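Long-range contact in uridylate kinase (Archaeoglobus fulgidus, PDB 2IJ9), which probably catalyses the reversible transfer of a phosphate group from ATP to UMP, giving UDP and ADP in pyrimidine biosynthesis: residues A152-V164 with A208-A219. The protein carries 1 engineered substitution. Sequence-based numbering, arbitrary orientation.
Sequences AVKYDRLSPQQLV and AVKGEAVGTVIA
Ile218 meets helix 160-166 through two branches that its torsions separate: CG1 is anti to the carbonyl carbon (chi1 -47°) and carries CD1 toward Leu163, while CG2, anti to the backbone N, rests by the ring of Pro160. The Ile218 and Leu163 side chains cross at about a right angle, Ile218 CD1 lying over one side of Leu163, against its CB, CG and both methyls. Ile218 CG2 lies 3.8 Å from Pro160 CD, so a beta-branched residue serves both helix partners at once. Leu158 brings its CD1 to 4.1 Å from Thr216 CG2.

Thr216 gives the contact its polar side-chain link. Its OG1 donates to Tyr155 O at 2.8 Å, tilted 34° from the carbonyl plane, and is also hydrogen-bonded to Val141 N. A valine here would probably leave Tyr155 O and Val141 N without their hydroxyl partner. Beyond it, parallel strands 157-158 and 216-218 pair through the backbone: Val217 N reaches Asp156 O at 3.2 Å, Leu158 N makes a weak bond to Val217 O, and Ala219 N donates to Leu158 O. Just before strand 216-218, Gly215 takes a positive phi, easy for a residue with no side chain, and passes beside the extended Lys154 chain, whose CE is 3.3 Å from Gly215 O.

Ser159 then starts the helix as N-cap, its OG accepting from Gln162 N at 2.8 Å; Ser159 N in turn donates to Gln162 OE1, completing a capping box. Strand 216-218 also pairs antiparallel with strand 195-199, so the C-terminal strand joins strand 157-158 to the central sheet of this amino acid kinase fold. The chemistry thus divides the work: backbone bonds set the strand register, the threonine hydroxyl ties in the loop at Val141, next to Tyr142, which touches Lys154 and probably binds ATP, and aliphatic packing seats the helix against the sheet.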
loop_
_atom_site.group_PDB
_atom_site.type_symbol
_atom_site.label_atom_id
_atom_site.label_comp_id
_atom_site.label_asym_id
_atom_site.label_seq_id
_atom_site.Cartn_x
_atom_site.Cartn_y
_atom_site.Cartn_z
ATOM N N ALA B 152 -33.040 8.882 5.588
ATOM C CA ALA B 152 -32.388 7.571 5.626
ATOM C C ALA B 152 -31.387 7.520 6.792
ATOM O O ALA B 152 -30.549 8.414 6.963
ATOM C CB ALA B 152 -31.716 7.252 4.299
ATOM N N VAL B 153 -31.513 6.476 7.611
ATOM C CA VAL B 153 -30.838 6.402 8.918
ATOM C C VAL B 153 -30.542 4.949 9.336
ATOM O O VAL B 153 -31.011 3.984 8.696
ATOM C CB VAL B 153 -31.679 7.061 10.065
ATOM C CG1 VAL B 153 -30.819 8.042 10.862
ATOM C CG2 VAL B 153 -32.960 7.738 9.530
ATOM N N LYS B 154 -29.753 4.804 10.404
ATOM C CA LYS B 154 -29.470 3.489 10.982
ATOM C C LYS B 154 -30.626 3.067 11.896
ATOM O O LYS B 154 -31.469 3.891 12.274
ATOM C CB LYS B 154 -28.127 3.471 11.746
ATOM C CG LYS B 154 -28.202 3.976 13.191
ATOM C CD LYS B 154 -26.864 3.871 13.909
ATOM C CE LYS B 154 -26.921 4.573 15.265
ATOM N NZ LYS B 154 -25.595 4.699 15.949
ATOM N N TYR B 155 -30.661 1.787 12.249
ATOM C CA TYR B 155 -31.610 1.290 13.236
ATOM C C TYR B 155 -30.859 1.047 14.544
ATOM O O TYR B 155 -30.017 0.155 14.608
ATOM C CB TYR B 155 -32.231 -0.013 12.754
ATOM C CG TYR B 155 -32.923 0.093 11.416
ATOM C CD1 TYR B 155 -34.305 0.203 11.346
ATOM C CD2 TYR B 155 -32.196 0.072 10.217
ATOM C CE1 TYR B 155 -34.958 0.296 10.125
ATOM C CE2 TYR B 155 -32.840 0.173 8.988
ATOM C CZ TYR B 155 -34.228 0.280 8.946
ATOM O OH TYR B 155 -34.901 0.369 7.739
ATOM N N ASP B 156 -31.161 1.839 15.577
ATOM C CA ASP B 156 -30.435 1.766 16.862
ATOM C C ASP B 156 -30.581 0.443 17.625
ATOM O O ASP B 156 -29.682 0.056 18.386
ATOM C CB ASP B 156 -30.770 2.956 17.757
ATOM C CG ASP B 156 -29.842 4.125 17.522
ATOM O OD1 ASP B 156 -28.730 4.124 18.087
ATOM O OD2 ASP B 156 -30.223 5.043 16.765
ATOM N N ARG B 157 -31.712 -0.232 17.432
ATOM C CA ARG B 157 -31.820 -1.655 17.766
ATOM C C ARG B 157 -32.630 -2.421 16.720
ATOM O O ARG B 157 -33.296 -1.804 15.880
ATOM C CB ARG B 157 -32.370 -1.885 19.176
ATOM C CG ARG B 157 -33.634 -1.131 19.505
ATOM C CD ARG B 157 -34.464 -1.895 20.526
ATOM N NE ARG B 157 -35.121 -3.058 19.929
ATOM C CZ ARG B 157 -36.043 -3.803 20.536
ATOM N NH1 ARG B 157 -36.428 -3.518 21.774
ATOM N NH2 ARG B 157 -36.583 -4.836 19.904
ATOM N N LEU B 158 -32.547 -3.755 16.767
ATOM C CA LEU B 158 -33.256 -4.645 15.831
ATOM C C LEU B 158 -33.457 -6.014 16.450
ATOM O O LEU B 158 -32.739 -6.401 17.375
ATOM C CB LEU B 158 -32.473 -4.844 14.522
ATOM C CG LEU B 158 -32.594 -3.886 13.329
ATOM C CD1 LEU B 158 -31.831 -4.423 12.112
ATOM C CD2 LEU B 158 -34.055 -3.636 12.979
ATOM N N SER B 159 -34.431 -6.750 15.928
ATOM C CA SER B 159 -34.542 -8.162 16.228
ATOM C C SER B 159 -33.757 -8.848 15.134
ATOM O O SER B 159 -33.648 -8.306 14.030
ATOM C CB SER B 159 -35.982 -8.628 16.126
ATOM O OG SER B 159 -36.244 -9.078 14.803
ATOM N N PRO B 160 -33.191 -10.028 15.437
ATOM C CA PRO B 160 -32.670 -10.962 14.443
ATOM C C PRO B 160 -33.544 -11.048 13.182
ATOM O O PRO B 160 -33.051 -10.793 12.076
ATOM C CB PRO B 160 -32.685 -12.311 15.185
ATOM C CG PRO B 160 -32.904 -11.997 16.644
ATOM C CD PRO B 160 -32.963 -10.510 16.810
ATOM N N GLN B 161 -34.826 -11.377 13.360
ATOM C CA GLN B 161 -35.768 -11.537 12.243
ATOM C C GLN B 161 -35.831 -10.283 11.380
ATOM O O GLN B 161 -35.837 -10.366 10.144
ATOM C CB GLN B 161 -37.175 -11.883 12.744
ATOM C CG GLN B 161 -37.346 -13.299 13.278
ATOM C CD GLN B 161 -36.876 -13.457 14.719
ATOM O OE1 GLN B 161 -36.572 -12.477 15.403
ATOM N NE2 GLN B 161 -36.813 -14.700 15.184
ATOM N N GLN B 162 -35.875 -9.129 12.044
ATOM C CA GLN B 162 -35.856 -7.844 11.364
ATOM C C GLN B 162 -34.605 -7.724 10.489
ATOM O O GLN B 162 -34.708 -7.457 9.278
ATOM C CB GLN B 162 -35.895 -6.700 12.380
ATOM C CG GLN B 162 -37.191 -6.565 13.171
ATOM C CD GLN B 162 -37.143 -5.385 14.131
ATOM O OE1 GLN B 162 -36.847 -5.539 15.316
ATOM N NE2 GLN B 162 -37.413 -4.191 13.613
ATOM N N LEU B 163 -33.442 -7.943 11.111
ATOM C CA LEU B 163 -32.149 -7.889 10.424
ATOM C C LEU B 163 -32.121 -8.820 9.226
ATOM O O LEU B 163 -31.643 -8.441 8.157
ATOM C CB LEU B 163 -30.993 -8.236 11.367
ATOM C CG LEU B 163 -29.651 -8.486 10.663
ATOM C CD1 LEU B 163 -29.073 -7.199 10.043
ATOM C CD2 LEU B 163 -28.646 -9.171 11.592
ATOM N N VAL B 164 -32.634 -10.033 9.406
ATOM C CA VAL B 164 -32.707 -10.965 8.297
ATOM C C VAL B 164 -33.456 -10.322 7.124
ATOM O O VAL B 164 -32.898 -10.186 6.028
ATOM C CB VAL B 164 -33.317 -12.328 8.712
ATOM C CG1 VAL B 164 -33.465 -13.254 7.494
ATOM C CG2 VAL B 164 -32.445 -12.994 9.784
ATOM N N ALA B 208 -19.345 -1.115 22.792
ATOM C CA ALA B 208 -20.103 -2.342 22.493
ATOM C C ALA B 208 -19.856 -3.469 23.507
ATOM O O ALA B 208 -20.814 -4.144 23.924
ATOM C CB ALA B 208 -19.817 -2.818 21.086
ATOM N N VAL B 209 -18.586 -3.655 23.890
ATOM C CA VAL B 209 -18.214 -4.559 24.979
ATOM C C VAL B 209 -18.944 -4.206 26.279
ATOM O O VAL B 209 -19.537 -5.068 26.923
ATOM C CB VAL B 209 -16.692 -4.545 25.233
ATOM C CG1 VAL B 209 -16.352 -5.218 26.554
ATOM C CG2 VAL B 209 -15.964 -5.230 24.105
ATOM N N LYS B 210 -18.927 -2.927 26.642
ATOM C CA LYS B 210 -19.585 -2.457 27.858
ATOM C C LYS B 210 -21.114 -2.370 27.738
ATOM O O LYS B 210 -21.770 -1.759 28.580
ATOM C CB LYS B 210 -18.975 -1.123 28.296
ATOM C CG LYS B 210 -17.622 -1.284 28.995
ATOM C CD LYS B 210 -16.607 -0.228 28.565
ATOM C CE LYS B 210 -16.874 1.142 29.162
ATOM N NZ LYS B 210 -16.399 1.212 30.564
ATOM N N GLY B 211 -21.663 -2.987 26.688
ATOM C CA GLY B 211 -23.107 -3.140 26.491
ATOM C C GLY B 211 -23.913 -1.861 26.347
ATOM O O GLY B 211 -24.965 -1.709 26.971
ATOM N N GLU B 212 -23.429 -0.943 25.515
ATOM C CA GLU B 212 -24.026 0.389 25.392
ATOM C C GLU B 212 -24.671 0.633 24.029
ATOM O O GLU B 212 -24.675 -0.247 23.158
ATOM C CB GLU B 212 -22.971 1.462 25.664
ATOM C CG GLU B 212 -22.150 1.198 26.918
ATOM C CD GLU B 212 -21.050 2.218 27.135
ATOM O OE1 GLU B 212 -21.069 3.272 26.454
ATOM O OE2 GLU B 212 -20.167 1.963 27.990
ATOM N N ALA B 213 -25.220 1.834 23.855
ATOM C CA ALA B 213 -25.807 2.233 22.580
ATOM C C ALA B 213 -24.711 2.616 21.597
ATOM O O ALA B 213 -24.175 3.724 21.637
ATOM C CB ALA B 213 -26.801 3.383 22.764
ATOM N N VAL B 214 -24.359 1.660 20.745
ATOM C CA VAL B 214 -23.524 1.917 19.573
ATOM C C VAL B 214 -24.164 1.242 18.364
ATOM O O VAL B 214 -24.874 0.237 18.489
ATOM C CB VAL B 214 -22.040 1.466 19.747
ATOM C CG1 VAL B 214 -21.197 2.605 20.252
ATOM C CG2 VAL B 214 -21.939 0.296 20.695
ATOM N N GLY B 215 -23.928 1.840 17.209
ATOM C CA GLY B 215 -24.457 1.379 15.941
ATOM C C GLY B 215 -25.845 0.793 15.985
ATOM O O GLY B 215 -26.817 1.451 16.347
ATOM N N THR B 216 -25.917 -0.471 15.618
ATOM C CA THR B 216 -27.158 -1.200 15.615
ATOM C C THR B 216 -26.976 -2.387 16.548
ATOM O O THR B 216 -26.131 -3.265 16.302
ATOM C CB THR B 216 -27.476 -1.699 14.191
ATOM O OG1 THR B 216 -27.639 -0.567 13.316
ATOM C CG2 THR B 216 -28.745 -2.591 14.180
ATOM N N VAL B 217 -27.745 -2.397 17.634
ATOM C CA VAL B 217 -27.739 -3.545 18.533
ATOM C C VAL B 217 -28.773 -4.536 18.014
ATOM O O VAL B 217 -29.826 -4.137 17.520
ATOM C CB VAL B 217 -28.014 -3.162 19.998
ATOM C CG1 VAL B 217 -27.614 -4.313 20.925
ATOM C CG2 VAL B 217 -27.260 -1.882 20.379
ATOM N N ILE B 218 -28.444 -5.822 18.064
ATOM C CA ILE B 218 -29.361 -6.855 17.604
ATOM C C ILE B 218 -29.455 -7.928 18.688
ATOM O O ILE B 218 -28.432 -8.492 19.095
ATOM C CB ILE B 218 -28.930 -7.449 16.232
ATOM C CG1 ILE B 218 -28.579 -6.317 15.258
ATOM C CG2 ILE B 218 -30.023 -8.371 15.664
ATOM C CD1 ILE B 218 -28.593 -6.702 13.805
ATOM N N ALA B 219 -30.678 -8.172 19.175
ATOM C CA ALA B 219 -30.930 -9.138 20.263
ATOM C C ALA B 219 -32.347 -9.713 20.235
ATOM O O ALA B 219 -33.276 -9.087 19.726
ATOM C CB ALA B 219 -30.639 -8.509 21.626
#